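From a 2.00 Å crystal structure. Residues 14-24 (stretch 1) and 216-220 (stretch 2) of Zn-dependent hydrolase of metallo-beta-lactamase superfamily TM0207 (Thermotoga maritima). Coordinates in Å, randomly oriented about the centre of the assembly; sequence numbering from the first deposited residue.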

# COMPACT_ATOMS: atom_id res chain seq x y z
N LYS A 14 12.06 5.28 -2.39
CA LYS A 14 12.15 4.90 -1.00
C LYS A 14 10.77 4.80 -0.40
O LYS A 14 9.93 5.70 -0.56
CB LYS A 14 12.99 5.88 -0.22
CG LYS A 14 13.01 5.59 1.25
CD LYS A 14 14.24 6.20 1.92
CE LYS A 14 13.97 7.45 2.72
NZ LYS A 14 15.21 7.75 3.52
N ILE A 15 10.56 3.69 0.28
CA ILE A 15 9.30 3.43 1.00
C ILE A 15 9.63 3.29 2.46
O ILE A 15 10.56 2.53 2.81
CB ILE A 15 8.65 2.14 0.52
CG1 ILE A 15 8.28 2.22 -0.98
CG2 ILE A 15 7.37 1.84 1.36
CD1 ILE A 15 8.29 0.87 -1.68
N THR A 16 8.89 4.02 3.29
CA THR A 16 9.02 3.97 4.74
C THR A 16 7.69 3.58 5.34
O THR A 16 6.67 4.18 5.05
CB THR A 16 9.43 5.36 5.33
OG1 THR A 16 10.73 5.72 4.85
CG2 THR A 16 9.60 5.30 6.84
N TRP A 17 7.71 2.59 6.21
CA TRP A 17 6.52 2.16 6.88
C TRP A 17 6.48 2.78 8.28
O TRP A 17 7.44 2.72 9.02
CB TRP A 17 6.49 0.64 6.95
CG TRP A 17 5.22 0.09 7.47
CD1 TRP A 17 3.95 0.58 7.27
CD2 TRP A 17 5.09 -1.08 8.24
NE1 TRP A 17 3.05 -0.22 7.90
CE2 TRP A 17 3.72 -1.25 8.51
CE3 TRP A 17 6.00 -2.01 8.76
CZ2 TRP A 17 3.24 -2.32 9.26
CZ3 TRP A 17 5.51 -3.08 9.50
CH2 TRP A 17 4.15 -3.23 9.74
N PHE A 18 5.35 3.38 8.62
CA PHE A 18 5.12 3.98 9.93
C PHE A 18 4.13 3.17 10.79
O PHE A 18 3.81 3.55 11.92
CB PHE A 18 4.59 5.40 9.74
CG PHE A 18 5.61 6.32 9.20
CD1 PHE A 18 6.59 6.82 10.02
CD2 PHE A 18 5.62 6.66 7.86
CE1 PHE A 18 7.53 7.66 9.53
CE2 PHE A 18 6.57 7.50 7.37
CZ PHE A 18 7.52 8.01 8.20
N GLY A 19 3.66 2.07 10.23
CA GLY A 19 2.73 1.17 10.92
C GLY A 19 1.33 1.26 10.35
O GLY A 19 1.01 2.18 9.63
N HIS A 20 0.47 0.30 10.68
CA HIS A 20 -0.86 0.27 10.16
C HIS A 20 -0.78 0.31 8.60
O HIS A 20 -0.07 -0.50 8.06
CB HIS A 20 -1.72 1.35 10.81
CG HIS A 20 -1.89 1.17 12.30
ND1 HIS A 20 -2.65 0.15 12.85
CD2 HIS A 20 -1.40 1.87 13.35
CE1 HIS A 20 -2.62 0.23 14.16
NE2 HIS A 20 -1.87 1.27 14.49
N ALA A 21 -1.49 1.18 7.90
CA ALA A 21 -1.43 1.22 6.41
C ALA A 21 -0.70 2.50 5.94
O ALA A 21 -0.83 2.91 4.79
CB ALA A 21 -2.84 1.19 5.84
N CYS A 22 0.03 3.12 6.87
CA CYS A 22 0.76 4.38 6.67
C CYS A 22 2.21 4.23 6.22
O CYS A 22 3.08 3.79 6.97
CB CYS A 22 0.74 5.23 7.92
SG CYS A 22 1.53 6.83 7.65
N PHE A 23 2.44 4.58 4.97
CA PHE A 23 3.72 4.57 4.32
C PHE A 23 4.05 5.94 3.73
O PHE A 23 3.15 6.64 3.25
CB PHE A 23 3.66 3.62 3.13
CG PHE A 23 3.40 2.19 3.49
CD1 PHE A 23 2.10 1.75 3.72
CD2 PHE A 23 4.43 1.28 3.55
CE1 PHE A 23 1.84 0.43 4.06
CE2 PHE A 23 4.17 -0.05 3.88
CZ PHE A 23 2.88 -0.47 4.13
N ALA A 24 5.32 6.31 3.78
CA ALA A 24 5.82 7.43 2.97
C ALA A 24 6.53 6.82 1.79
O ALA A 24 7.42 5.96 1.96
CB ALA A 24 6.76 8.38 3.76
N VAL A 216 8.80 -8.25 4.03
CA VAL A 216 8.15 -8.01 5.30
C VAL A 216 8.91 -6.89 5.99
O VAL A 216 10.09 -7.03 6.31
CB VAL A 216 8.19 -9.27 6.21
CG1 VAL A 216 7.40 -9.03 7.49
CG2 VAL A 216 7.63 -10.45 5.50
N MSE A 217 8.25 -5.77 6.19
CA MSE A 217 8.82 -4.61 6.88
C MSE A 217 8.45 -4.67 8.35
O MSE A 217 7.61 -5.46 8.74
CB MSE A 217 8.30 -3.31 6.25
CG MSE A 217 8.42 -3.31 4.74
SE MSE A 217 8.22 -1.56 3.84
CE MSE A 217 9.73 -0.57 4.67
N GLU A 218 9.09 -3.82 9.14
CA GLU A 218 8.97 -3.78 10.59
C GLU A 218 9.14 -2.34 11.06
O GLU A 218 10.07 -1.67 10.65
CB GLU A 218 10.07 -4.64 11.25
CG GLU A 218 9.94 -4.73 12.76
CD GLU A 218 11.22 -5.15 13.46
OE1 GLU A 218 11.67 -6.29 13.22
OE2 GLU A 218 11.75 -4.34 14.26
N VAL A 219 8.24 -1.86 11.92
CA VAL A 219 8.31 -0.47 12.38
C VAL A 219 9.44 -0.36 13.40
O VAL A 219 9.48 -1.12 14.35
CB VAL A 219 6.97 0.04 12.98
CG1 VAL A 219 7.08 1.51 13.36
CG2 VAL A 219 5.83 -0.15 12.01
N GLN A 220 10.34 0.60 13.16
CA GLN A 220 11.64 0.70 13.86
C GLN A 220 12.82 0.37 12.92
O GLN A 220 12.92 -0.74 12.35

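No hydrogen bond crosses between these two stretches; apolar packing against a two-stranded hairpin does the work, burying 330 Å² in all. The hairpin is tied by paired backbone hydrogen bonds between Thr-16 and Ala-24 and closed by a type II' turn from Gly-19 to Cys-22.

Val-216 points its side chain away and leaves the contact to its neighbour. Met-217, present as selenomethionine, points toward the hairpin, and its long unbranched chain reaches several residues at once. Met-217 CB packs 3.6 Å from CE3 of Trp-17, its SE lies 4.3 Å from CG2 of Ile-15 and 4.3 Å from CE2 of Phe-23, at that ring's edge, and its CE comes 3.7 Å from the backbone O of Ile-15. A long apolar side chain suits this buried site, where its own atoms need no hydrogen-bond partner and its SE lies near Ile-15 and Phe-23.

Glu-218 turns its side chain away, a sensible place for a charge, and contributes backbone instead: Glu-218 N sits 3.6 Å from CE3 of Trp-17, at the indole edge.

Val-219 then covers a face of the same indole. Val-219 CG2 stands 3.8 Å from the centroid of the Trp-17 six-membered ring, 13° off the normal, a CH-pi contact. Val-219 CG2 also lies 3.5 Å from CA of Gly-19. Glycine suits the backbone here: at these angles a CB would be jammed against the carbonyl O of Phe-18. An ideal CB on Gly-19 would lie 3.6 Å from Val-219 CG2, close but not itself prohibitive.

Trp-17 is thus the shared platform, steadied by its own hydrogen bond from NE1 to O of His-20 (3.1 Å). The packing has one cost: the backbone O of Trp-17 is buried without a partner. Gln-220, its side chain unmodelled, adds no contact.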